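Long-range contacts in putative acetyltransferase Ta0821 (Thermoplasma acidophilum DSM 1728, PDB 3C26), which probably transfers acyl groups as a putative acetyltransferase of the GNAT family: residues A[146-151]-A[238-243]; A[61-66]-A[75-80]; A[24-29]-A[90-95]. All coordinates share one frame; numbering follows the deposited sequence.

Contact 1: residues A[146-151]-A[238-243]; sequences YPIYTF and RITFYV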
loop_
_atom_site.group_PDB
_atom_site.type_symbol
_atom_site.label_atom_id
_atom_site.label_comp_id
_atom_site.label_asym_id
_atom_site.label_seq_id
_atom_site.Cartn_x
_atom_site.Cartn_y
_atom_site.Cartn_z
ATOM N N TYR A 146 -0.481 13.692 4.311
ATOM C CA TYR A 146 -1.289 13.809 3.078
ATOM C C TYR A 146 -1.610 12.450 2.464
ATOM O O TYR A 146 -0.837 11.935 1.645
ATOM C CB TYR A 146 -0.591 14.657 1.987
ATOM C CG TYR A 146 -0.557 16.126 2.283
ATOM C CD1 TYR A 146 0.200 16.620 3.341
ATOM C CD2 TYR A 146 -1.276 17.032 1.518
ATOM C CE1 TYR A 146 0.215 17.981 3.648
ATOM C CE2 TYR A 146 -1.260 18.406 1.807
ATOM C CZ TYR A 146 -0.512 18.864 2.869
ATOM O OH TYR A 146 -0.482 20.194 3.143
ATOM N N PRO A 147 -2.757 11.859 2.843
ATOM C CA PRO A 147 -3.191 10.624 2.217
ATOM C C PRO A 147 -3.196 10.756 0.701
ATOM O O PRO A 147 -3.481 11.818 0.173
ATOM C CB PRO A 147 -4.612 10.443 2.749
ATOM C CG PRO A 147 -4.661 11.120 3.960
ATOM C CD PRO A 147 -3.681 12.271 3.908
ATOM N N ILE A 148 -2.848 9.665 0.025
ATOM C CA ILE A 148 -2.652 9.638 -1.440
ATOM C C ILE A 148 -3.748 8.878 -2.182
ATOM O O ILE A 148 -4.032 7.756 -1.858
ATOM C CB ILE A 148 -1.342 8.940 -1.766
ATOM C CG1 ILE A 148 -0.126 9.684 -1.163
ATOM C CG2 ILE A 148 -1.179 8.824 -3.292
ATOM C CD1 ILE A 148 1.224 8.897 -1.247
ATOM N N TYR A 149 -4.340 9.510 -3.181
ATOM C CA TYR A 149 -5.439 8.950 -3.992
ATOM C C TYR A 149 -5.046 8.990 -5.422
ATOM O O TYR A 149 -4.833 10.061 -5.972
ATOM C CB TYR A 149 -6.726 9.778 -3.823
ATOM C CG TYR A 149 -7.098 9.955 -2.387
ATOM C CD1 TYR A 149 -6.469 10.915 -1.603
ATOM C CD2 TYR A 149 -8.026 9.098 -1.775
ATOM C CE1 TYR A 149 -6.776 11.055 -0.242
ATOM C CE2 TYR A 149 -8.318 9.221 -0.452
ATOM C CZ TYR A 149 -7.705 10.226 0.313
ATOM O OH TYR A 149 -8.003 10.334 1.660
ATOM N N THR A 150 -4.925 7.814 -6.028
ATOM C CA THR A 150 -4.491 7.702 -7.405
ATOM C C THR A 150 -5.634 7.266 -8.283
ATOM O O THR A 150 -6.372 6.341 -7.972
ATOM C CB THR A 150 -3.277 6.731 -7.614
ATOM O OG1 THR A 150 -2.161 7.097 -6.792
ATOM C CG2 THR A 150 -2.798 6.774 -9.064
ATOM N N PHE A 151 -5.751 7.959 -9.405
ATOM C CA PHE A 151 -6.829 7.756 -10.361
ATOM C C PHE A 151 -6.310 7.499 -11.738
ATOM O O PHE A 151 -5.214 7.920 -12.131
ATOM C CB PHE A 151 -7.778 8.964 -10.381
ATOM C CG PHE A 151 -8.568 9.114 -9.116
ATOM C CD1 PHE A 151 -9.771 8.474 -8.966
ATOM C CD2 PHE A 151 -8.062 9.836 -8.047
ATOM C CE1 PHE A 151 -10.476 8.559 -7.771
ATOM C CE2 PHE A 151 -8.765 9.925 -6.825
ATOM C CZ PHE A 151 -9.960 9.302 -6.699
ATOM N N ARG A 238 -1.999 9.636 -15.434
ATOM C CA ARG A 238 -2.044 9.343 -14.035
ATOM C C ARG A 238 -2.349 10.602 -13.203
ATOM O O ARG A 238 -1.576 11.565 -13.181
ATOM C CB ARG A 238 -0.757 8.716 -13.563
ATOM C CG ARG A 238 -0.818 8.268 -12.075
ATOM C CD ARG A 238 0.557 7.706 -11.668
ATOM N NE ARG A 238 0.530 7.158 -10.314
ATOM C CZ ARG A 238 1.492 6.417 -9.763
ATOM N NH1 ARG A 238 2.602 6.130 -10.434
ATOM N NH2 ARG A 238 1.339 5.968 -8.529
ATOM N N ILE A 239 -3.499 10.572 -12.535
ATOM C CA ILE A 239 -3.940 11.701 -11.693
ATOM C C ILE A 239 -3.874 11.308 -10.232
ATOM O O ILE A 239 -4.578 10.398 -9.785
ATOM C CB ILE A 239 -5.383 12.217 -12.019
ATOM C CG1 ILE A 239 -5.551 12.442 -13.512
ATOM C CG2 ILE A 239 -5.666 13.521 -11.279
ATOM C CD1 ILE A 239 -4.440 13.301 -14.139
ATOM N N THR A 240 -3.022 12.018 -9.498
ATOM C CA THR A 240 -2.747 11.737 -8.082
ATOM C C THR A 240 -2.972 12.966 -7.208
ATOM O O THR A 240 -2.402 14.070 -7.422
ATOM C CB THR A 240 -1.271 11.232 -7.847
ATOM O OG1 THR A 240 -0.889 10.240 -8.843
ATOM C CG2 THR A 240 -1.072 10.660 -6.422
ATOM N N PHE A 241 -3.817 12.738 -6.214
ATOM C CA PHE A 241 -4.136 13.739 -5.213
ATOM C C PHE A 241 -3.485 13.380 -3.929
ATOM O O PHE A 241 -3.620 12.265 -3.439
ATOM C CB PHE A 241 -5.632 13.827 -4.956
ATOM C CG PHE A 241 -6.435 14.188 -6.169
ATOM C CD1 PHE A 241 -6.818 13.202 -7.069
ATOM C CD2 PHE A 241 -6.798 15.508 -6.431
ATOM C CE1 PHE A 241 -7.550 13.510 -8.177
ATOM C CE2 PHE A 241 -7.545 15.814 -7.561
ATOM C CZ PHE A 241 -7.927 14.827 -8.418
ATOM N N TYR A 242 -2.764 14.375 -3.410
ATOM C CA TYR A 242 -2.173 14.333 -2.079
ATOM C C TYR A 242 -3.023 15.282 -1.275
ATOM O O TYR A 242 -3.002 16.479 -1.496
ATOM C CB TYR A 242 -0.729 14.771 -2.124
ATOM C CG TYR A 242 0.185 13.875 -2.947
ATOM C CD1 TYR A 242 0.327 14.038 -4.315
ATOM C CD2 TYR A 242 0.930 12.908 -2.337
ATOM C CE1 TYR A 242 1.184 13.266 -5.030
ATOM C CE2 TYR A 242 1.809 12.124 -3.043
ATOM C CZ TYR A 242 1.927 12.291 -4.392
ATOM O OH TYR A 242 2.767 11.447 -5.082
ATOM N N VAL A 243 -3.817 14.722 -0.379
ATOM C CA VAL A 243 -4.847 15.475 0.343
ATOM C C VAL A 243 -4.549 15.592 1.820
ATOM O O VAL A 243 -4.220 14.633 2.455
ATOM C CB VAL A 243 -6.249 14.845 0.132
ATOM C CG1 VAL A 243 -7.340 15.701 0.773
ATOM C CG2 VAL A 243 -6.556 14.691 -1.350
#
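Tyr149 and Phe241 form a hydrogen-bonded pair between antiparallel strands 141-153 and 237-243, exchanging backbone hydrogen bonds of 2.9 Å in both directions: Tyr149 N to Phe241 O and Phe241 N to Tyr149 O. Phe151 and Ile239 repeat the exchange at one end; at the other, Val243 N gives a nearly straight bond to Pro147 O (3.0 Å, 179°).

Aromatic packing dominates the face bearing Tyr149, Phe151 and Phe241. CD2 of Phe151 comes to 3.7 Å from CE1 of Phe241, at the edge of the Phe241 ring, with the two planes at 84°. Val243 CG2 lies 3.8 Å from CD1 of Tyr149. Helix 225-232 covers Phe151 and Phe241.

The opposite face is mixed. Ile148 CG1, anti to the carbonyl carbon (chi1 -62°), touches Tyr242 CD2 at 3.6 Å, while Ile148 CG2 meets Thr240 CG2. An alanine here would probably open a gap beside the Tyr242 ring and leave the Thr240 methyl without this neighbour. Tyr242 OH is hydrogen-bonded to Thr44 OG1. Thr150 CG2 lies 3.6 Å from Arg238 NE, and Arg238 NH2 is hydrogen-bonded to Asp41 O. The pairing thus satisfies inward-facing N-H groups, while adjoining segments and, at Thr150, the second subunit bond outward-facing groups.

Contact 2: residues A[61-66]-A[75-80]; sequences SVYVLR and IHMEKL. With EDO (1,2-ethanediol), chain E.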
loop_
_atom_site.group_PDB
_atom_site.type_symbol
_atom_site.label_atom_id
_atom_site.label_comp_id
_atom_site.label_asym_id
_atom_site.label_seq_id
_atom_site.Cartn_x
_atom_site.Cartn_y
_atom_site.Cartn_z
ATOM N N SER A 61 22.272 22.765 -5.291
ATOM C CA SER A 61 21.457 22.466 -4.114
ATOM C C SER A 61 21.587 21.020 -3.724
ATOM O O SER A 61 20.971 20.557 -2.751
ATOM C CB SER A 61 19.985 22.844 -4.340
ATOM O OG SER A 61 19.458 22.153 -5.436
ATOM N N VAL A 62 22.409 20.306 -4.481
ATOM C CA VAL A 62 22.630 18.879 -4.203
ATOM C C VAL A 62 24.009 18.651 -3.561
ATOM O O VAL A 62 25.025 19.148 -3.981
ATOM C CB VAL A 62 22.406 17.972 -5.422
ATOM C CG1 VAL A 62 22.623 16.531 -5.040
ATOM C CG2 VAL A 62 21.017 18.156 -5.974
ATOM N N TYR A 63 23.979 17.946 -2.450
ATOM C CA TYR A 63 25.191 17.573 -1.721
ATOM C C TYR A 63 25.333 16.069 -1.783
ATOM O O TYR A 63 24.345 15.321 -1.916
ATOM C CB TYR A 63 25.151 18.091 -0.278
ATOM C CG TYR A 63 25.448 19.571 -0.232
ATOM C CD1 TYR A 63 24.499 20.503 -0.622
ATOM C CD2 TYR A 63 26.677 20.030 0.152
ATOM C CE1 TYR A 63 24.796 21.855 -0.640
ATOM C CE2 TYR A 63 26.973 21.367 0.135
ATOM C CZ TYR A 63 26.039 22.268 -0.251
ATOM O OH TYR A 63 26.379 23.603 -0.247
ATOM N N VAL A 64 26.579 15.640 -1.705
ATOM C CA VAL A 64 26.916 14.231 -1.824
ATOM C C VAL A 64 27.897 13.757 -0.790
ATOM O O VAL A 64 28.631 14.538 -0.173
ATOM C CB VAL A 64 27.483 13.874 -3.241
ATOM C CG1 VAL A 64 26.418 14.180 -4.336
ATOM C CG2 VAL A 64 28.824 14.592 -3.526
ATOM N N LEU A 65 27.820 12.454 -0.557
ATOM C CA LEU A 65 28.861 11.719 0.130
ATOM C C LEU A 65 29.759 11.170 -0.959
ATOM O O LEU A 65 29.278 10.638 -1.969
ATOM C CB LEU A 65 28.319 10.598 1.022
ATOM C CG LEU A 65 27.733 10.999 2.371
ATOM C CD1 LEU A 65 27.374 9.719 3.125
ATOM C CD2 LEU A 65 28.681 11.773 3.133
ATOM N N ARG A 66 31.064 11.333 -0.767
ATOM C CA ARG A 66 32.051 10.852 -1.732
ATOM C C ARG A 66 33.004 9.853 -1.123
ATOM O O ARG A 66 33.437 9.997 0.013
ATOM C CB ARG A 66 32.946 11.983 -2.265
ATOM C CG ARG A 66 32.229 13.095 -2.971
ATOM C CD ARG A 66 33.254 13.969 -3.692
ATOM N NE ARG A 66 32.578 15.143 -4.183
ATOM C CZ ARG A 66 31.980 15.209 -5.356
ATOM N NH1 ARG A 66 32.035 14.180 -6.166
ATOM N NH2 ARG A 66 31.349 16.309 -5.713
ATOM N N ILE A 75 21.792 14.211 -1.278
ATOM C CA ILE A 75 20.714 14.849 -0.543
ATOM C C ILE A 75 20.484 16.235 -1.170
ATOM O O ILE A 75 21.450 16.950 -1.463
ATOM C CB ILE A 75 20.991 14.992 0.997
ATOM C CG1 ILE A 75 19.776 15.538 1.727
ATOM C CG2 ILE A 75 22.115 16.000 1.270
ATOM C CD1 ILE A 75 18.773 14.554 2.068
ATOM N N HIS A 76 19.205 16.584 -1.377
ATOM C CA HIS A 76 18.818 17.933 -1.829
ATOM C C HIS A 76 18.407 18.802 -0.626
ATOM O O HIS A 76 17.760 18.333 0.287
ATOM C CB HIS A 76 17.665 17.860 -2.845
ATOM C CG HIS A 76 17.155 19.201 -3.300
ATOM N ND1 HIS A 76 15.846 19.614 -3.113
ATOM C CD2 HIS A 76 17.784 20.218 -3.940
ATOM C CE1 HIS A 76 15.708 20.838 -3.601
ATOM N NE2 HIS A 76 16.864 21.220 -4.118
HETATM N N MSE A 77 18.816 20.069 -0.638
HETATM C CA MSE A 77 18.397 21.032 0.377
HETATM C C MSE A 77 17.882 22.324 -0.281
HETATM O O MSE A 77 18.445 22.842 -1.238
HETATM C CB MSE A 77 19.562 21.468 1.267
HETATM C CG MSE A 77 20.397 20.408 1.825
HETATM SE SE MSE A 77 22.061 21.239 2.516
HETATM C CE MSE A 77 23.028 19.566 2.433
ATOM N N GLU A 78 16.817 22.864 0.264
ATOM C CA GLU A 78 16.298 24.091 -0.275
ATOM C C GLU A 78 15.675 24.956 0.791
ATOM O O GLU A 78 14.720 24.552 1.447
ATOM C CB GLU A 78 15.291 23.817 -1.402
ATOM C CG GLU A 78 14.753 25.117 -1.943
ATOM C CD GLU A 78 14.035 24.986 -3.246
ATOM O OE1 GLU A 78 14.391 24.106 -4.034
ATOM O OE2 GLU A 78 13.103 25.787 -3.469
ATOM N N LYS A 79 16.236 26.161 0.927
ATOM C CA LYS A 79 15.767 27.131 1.918
ATOM C C LYS A 79 14.436 27.675 1.428
ATOM O O LYS A 79 14.284 28.023 0.266
ATOM C CB LYS A 79 16.790 28.243 2.143
ATOM C CG LYS A 79 16.444 29.179 3.289
ATOM C CD LYS A 79 17.607 29.998 3.679
ATOM C CE LYS A 79 18.183 29.547 5.020
ATOM N NZ LYS A 79 19.426 30.359 5.404
ATOM N N LEU A 80 13.474 27.700 2.331
ATOM C CA LEU A 80 12.106 28.105 2.029
ATOM C C LEU A 80 11.885 29.531 2.513
ATOM O O LEU A 80 12.722 30.083 3.186
ATOM C CB LEU A 80 11.115 27.155 2.677
ATOM C CG LEU A 80 11.348 25.644 2.417
ATOM C CD1 LEU A 80 10.235 24.841 3.016
ATOM C CD2 LEU A 80 11.517 25.399 0.898
HETATM C C1 EDO E . 12.332 19.510 -1.558
HETATM O O1 EDO E . 12.698 20.329 -2.660
HETATM C C2 EDO E . 12.818 18.110 -1.819
HETATM O O2 EDO E . 14.223 18.092 -1.909
#
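Tyr63 and Ile75 make the hydrogen-bonded pair of a beta hairpin, strands 62-67 and 70-79, within the GNAT family region. Both backbone bonds between them, Tyr63 N to Ile75 O and Ile75 N to Tyr63 O, measure 2.9 Å. The ladder continues with Met77 N, which donates to Ser61 O at 3.1 Å. In the non-hydrogen-bonded pair between, Val62 CA contributes a CA-H...O contact to Ile75 O, and His76 CA one to Ser61 O.

Ser61 OG sits between its backbone N and carbonyl carbon (chi1 59°) and approaches the edge of the His76 ring, 3.0 Å from CD2. This hydroxyl is hydrogen-bonded to the backbone O of Trp56, whose ring stacks on His76. At another edge of the imidazole, ND1 shares a hydrogen bond with O2 of an ethanediol, probably from the crystallisation liquor; at 2.5 Å it is unusually short, its exact length doubtful, and either atom could be the donor.

Across the sheet from His76, Tyr63 CB packs on Ile75 CG2, and Phe8 and Phe112 meet the Tyr63 ring. Met77, a selenomethionine, reaches the same ring in a Met-aromatic contact. Its SE stands obliquely, 4.6 Å from the ring centroid, and its methyl CE touches Tyr63 CD1 at 3.5 Å.

Contact 3: residues A[24-29]-A[90-95]; sequences SNTWKV and LRVHPE. With NO3 (nitrate ion), chain B.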
loop_
_atom_site.group_PDB
_atom_site.type_symbol
_atom_site.label_atom_id
_atom_site.label_comp_id
_atom_site.label_asym_id
_atom_site.label_seq_id
_atom_site.Cartn_x
_atom_site.Cartn_y
_atom_site.Cartn_z
ATOM N N SER A 24 16.231 5.920 -4.608
ATOM C CA SER A 24 15.658 6.151 -3.276
ATOM C C SER A 24 15.534 4.864 -2.461
ATOM O O SER A 24 15.290 4.909 -1.254
ATOM C CB SER A 24 14.267 6.761 -3.389
ATOM O OG SER A 24 13.387 5.871 -4.022
ATOM N N ASN A 25 15.694 3.734 -3.124
ATOM C CA ASN A 25 15.594 2.388 -2.510
ATOM C C ASN A 25 16.853 2.132 -1.710
ATOM O O ASN A 25 17.896 1.778 -2.223
ATOM C CB ASN A 25 15.373 1.318 -3.603
ATOM C CG ASN A 25 15.012 -0.080 -3.061
ATOM O OD1 ASN A 25 15.291 -0.424 -1.932
ATOM N ND2 ASN A 25 14.395 -0.886 -3.913
ATOM N N THR A 26 16.728 2.327 -0.410
ATOM C CA THR A 26 17.856 2.218 0.502
ATOM C C THR A 26 17.751 0.971 1.383
ATOM O O THR A 26 18.542 0.762 2.299
ATOM C CB THR A 26 17.887 3.395 1.463
ATOM O OG1 THR A 26 16.666 3.388 2.195
ATOM C CG2 THR A 26 18.066 4.725 0.711
ATOM N N TRP A 27 16.776 0.151 1.060
ATOM C CA TRP A 27 16.478 -1.057 1.833
ATOM C C TRP A 27 17.456 -2.215 1.577
ATOM O O TRP A 27 18.140 -2.273 0.552
ATOM C CB TRP A 27 15.032 -1.516 1.547
ATOM C CG TRP A 27 13.958 -0.582 2.039
ATOM C CD1 TRP A 27 14.103 0.726 2.418
ATOM C CD2 TRP A 27 12.549 -0.861 2.093
ATOM N NE1 TRP A 27 12.865 1.266 2.775
ATOM C CE2 TRP A 27 11.901 0.313 2.554
ATOM C CE3 TRP A 27 11.773 -1.993 1.807
ATOM C CZ2 TRP A 27 10.532 0.372 2.758
ATOM C CZ3 TRP A 27 10.382 -1.919 2.022
ATOM C CH2 TRP A 27 9.795 -0.756 2.478
ATOM N N LYS A 28 17.501 -3.107 2.574
ATOM C CA LYS A 28 18.284 -4.370 2.546
ATOM C C LYS A 28 17.993 -5.144 1.282
ATOM O O LYS A 28 16.834 -5.429 0.962
ATOM C CB LYS A 28 17.938 -5.280 3.756
ATOM N N VAL A 29 19.059 -5.511 0.577
ATOM C CA VAL A 29 18.936 -6.226 -0.704
ATOM C C VAL A 29 18.301 -7.599 -0.459
ATOM O O VAL A 29 18.650 -8.277 0.478
ATOM C CB VAL A 29 20.311 -6.332 -1.478
ATOM C CG1 VAL A 29 20.185 -7.258 -2.695
ATOM C CG2 VAL A 29 20.813 -4.927 -1.915
ATOM N N LEU A 90 16.905 12.078 -1.196
ATOM C CA LEU A 90 17.892 11.132 -0.603
ATOM C C LEU A 90 17.989 9.836 -1.434
ATOM O O LEU A 90 17.073 9.004 -1.496
ATOM C CB LEU A 90 17.600 10.837 0.902
ATOM C CG LEU A 90 18.814 10.350 1.728
ATOM C CD1 LEU A 90 18.492 10.364 3.252
ATOM C CD2 LEU A 90 19.321 8.930 1.312
ATOM N N ARG A 91 19.138 9.706 -2.084
ATOM C CA ARG A 91 19.433 8.577 -2.987
ATOM C C ARG A 91 20.829 8.059 -2.785
ATOM O O ARG A 91 21.730 8.772 -2.387
ATOM C CB ARG A 91 19.204 8.982 -4.448
ATOM C CG ARG A 91 17.733 9.229 -4.724
ATOM C CD ARG A 91 17.446 9.554 -6.186
ATOM N NE ARG A 91 16.017 9.715 -6.418
ATOM C CZ ARG A 91 15.438 9.734 -7.617
ATOM N NH1 ARG A 91 16.152 9.642 -8.727
ATOM N NH2 ARG A 91 14.128 9.793 -7.715
ATOM N N VAL A 92 20.966 6.764 -3.022
ATOM C CA VAL A 92 22.223 6.076 -2.891
ATOM C C VAL A 92 22.472 5.230 -4.165
ATOM O O VAL A 92 21.544 4.763 -4.890
ATOM C CB VAL A 92 22.279 5.169 -1.618
ATOM C CG1 VAL A 92 21.902 5.985 -0.311
ATOM C CG2 VAL A 92 21.376 3.918 -1.779
ATOM N N HIS A 93 23.755 5.080 -4.434
ATOM C CA HIS A 93 24.197 4.189 -5.473
ATOM C C HIS A 93 23.681 2.778 -5.107
ATOM O O HIS A 93 23.680 2.392 -3.956
ATOM C CB HIS A 93 25.715 4.191 -5.575
ATOM C CG HIS A 93 26.215 3.215 -6.590
ATOM N ND1 HIS A 93 26.401 1.878 -6.309
ATOM C CD2 HIS A 93 26.476 3.363 -7.912
ATOM C CE1 HIS A 93 26.812 1.259 -7.401
ATOM N NE2 HIS A 93 26.864 2.134 -8.389
ATOM N N PRO A 94 23.248 1.991 -6.094
ATOM C CA PRO A 94 22.566 0.743 -5.750
ATOM C C PRO A 94 23.404 -0.303 -5.022
ATOM O O PRO A 94 22.865 -1.143 -4.308
ATOM C CB PRO A 94 22.078 0.235 -7.092
ATOM C CG PRO A 94 22.084 1.393 -7.946
ATOM C CD PRO A 94 23.198 2.253 -7.526
ATOM N N GLU A 95 24.709 -0.196 -5.152
ATOM C CA GLU A 95 25.663 -1.088 -4.421
ATOM C C GLU A 95 25.687 -0.832 -2.927
ATOM O O GLU A 95 26.220 -1.626 -2.161
ATOM C CB GLU A 95 27.095 -0.869 -4.922
ATOM C CG GLU A 95 27.313 -1.343 -6.292
ATOM C CD GLU A 95 27.657 -2.801 -6.316
ATOM O OE1 GLU A 95 28.797 -3.140 -5.885
ATOM O OE2 GLU A 95 26.797 -3.601 -6.779
HETATM N N NO3 B . 13.242 10.298 -4.162
HETATM O O1 NO3 B . 14.598 10.474 -4.171
HETATM O O2 NO3 B . 12.647 9.602 -5.162
HETATM O O3 NO3 B . 12.494 10.741 -3.113
HETATM O O HOH W 1 15.530 7.217 0.318
#
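Ser24 meets Leu90 and Arg91 through its backbone: its CA lies 3.6 Å from Leu90 O, and its N is 3.6 Å from Arg91 CG. No direct hydrogen bond joins the segments. A water lies between them instead, within hydrogen-bonding distance of Ser24 O (2.8 Å) and Leu90 O (3.0 Å). Farther along, Thr26 CG2 is set anti to the carbonyl carbon and packs loosely across Val92 CG1 at about a right angle, 4.2 Å away, with Leu90 CD2 also near.

Around this first shell lies a polar layer. Arg91, extended from CG to NE, grips a nitrate, probably from the crystallisation liquor, with two nearly straight bonds, NE to O1 (2.8 Å) and NH2 to O2 (3.0 Å). The ion lies at the edge of the guanidinium, and Ser24 CB also approaches its O2. Asp50 forms a salt bridge with Arg91 NH1, so the guanidinium is held from a second direction. Ser24 OG is hydrogen-bonded to Asp46 OD1 and Tyr36 OH, and Asn25 ND2 to the backbone O of Thr33, which fix the loop against helices 31-40 and 45-58.

Strand 85-92 probably corresponds to the strand that, as in GNAT relatives, precedes the acetyl-CoA pyrophosphate-binding loop and the helix after it, here probably 101-113. The arrangement is thus a loop between N-terminal helices packed against the end of that strand.

From the N terminus, the loop 24-29 comes first, and its partner 90-95 arrives only after helices 31-40 and 45-58 and the hairpin of strands 62-67 and 70-79. Contact 3 therefore closes a long loop, and contact 2, the short closure within that hairpin, falls inside it. The two touch where Ile75 CD1 packs on Leu90 CB at 4.1 Å, since strands 70-79 and 85-92 are neighbours in the sheet. Contact 1 follows in series, closing a loop of the 86 residues between its segments by pairing strand 237-243 with strand 141-153, which follows helix 129-138. Its centre is about 27 Å from that of contact 2.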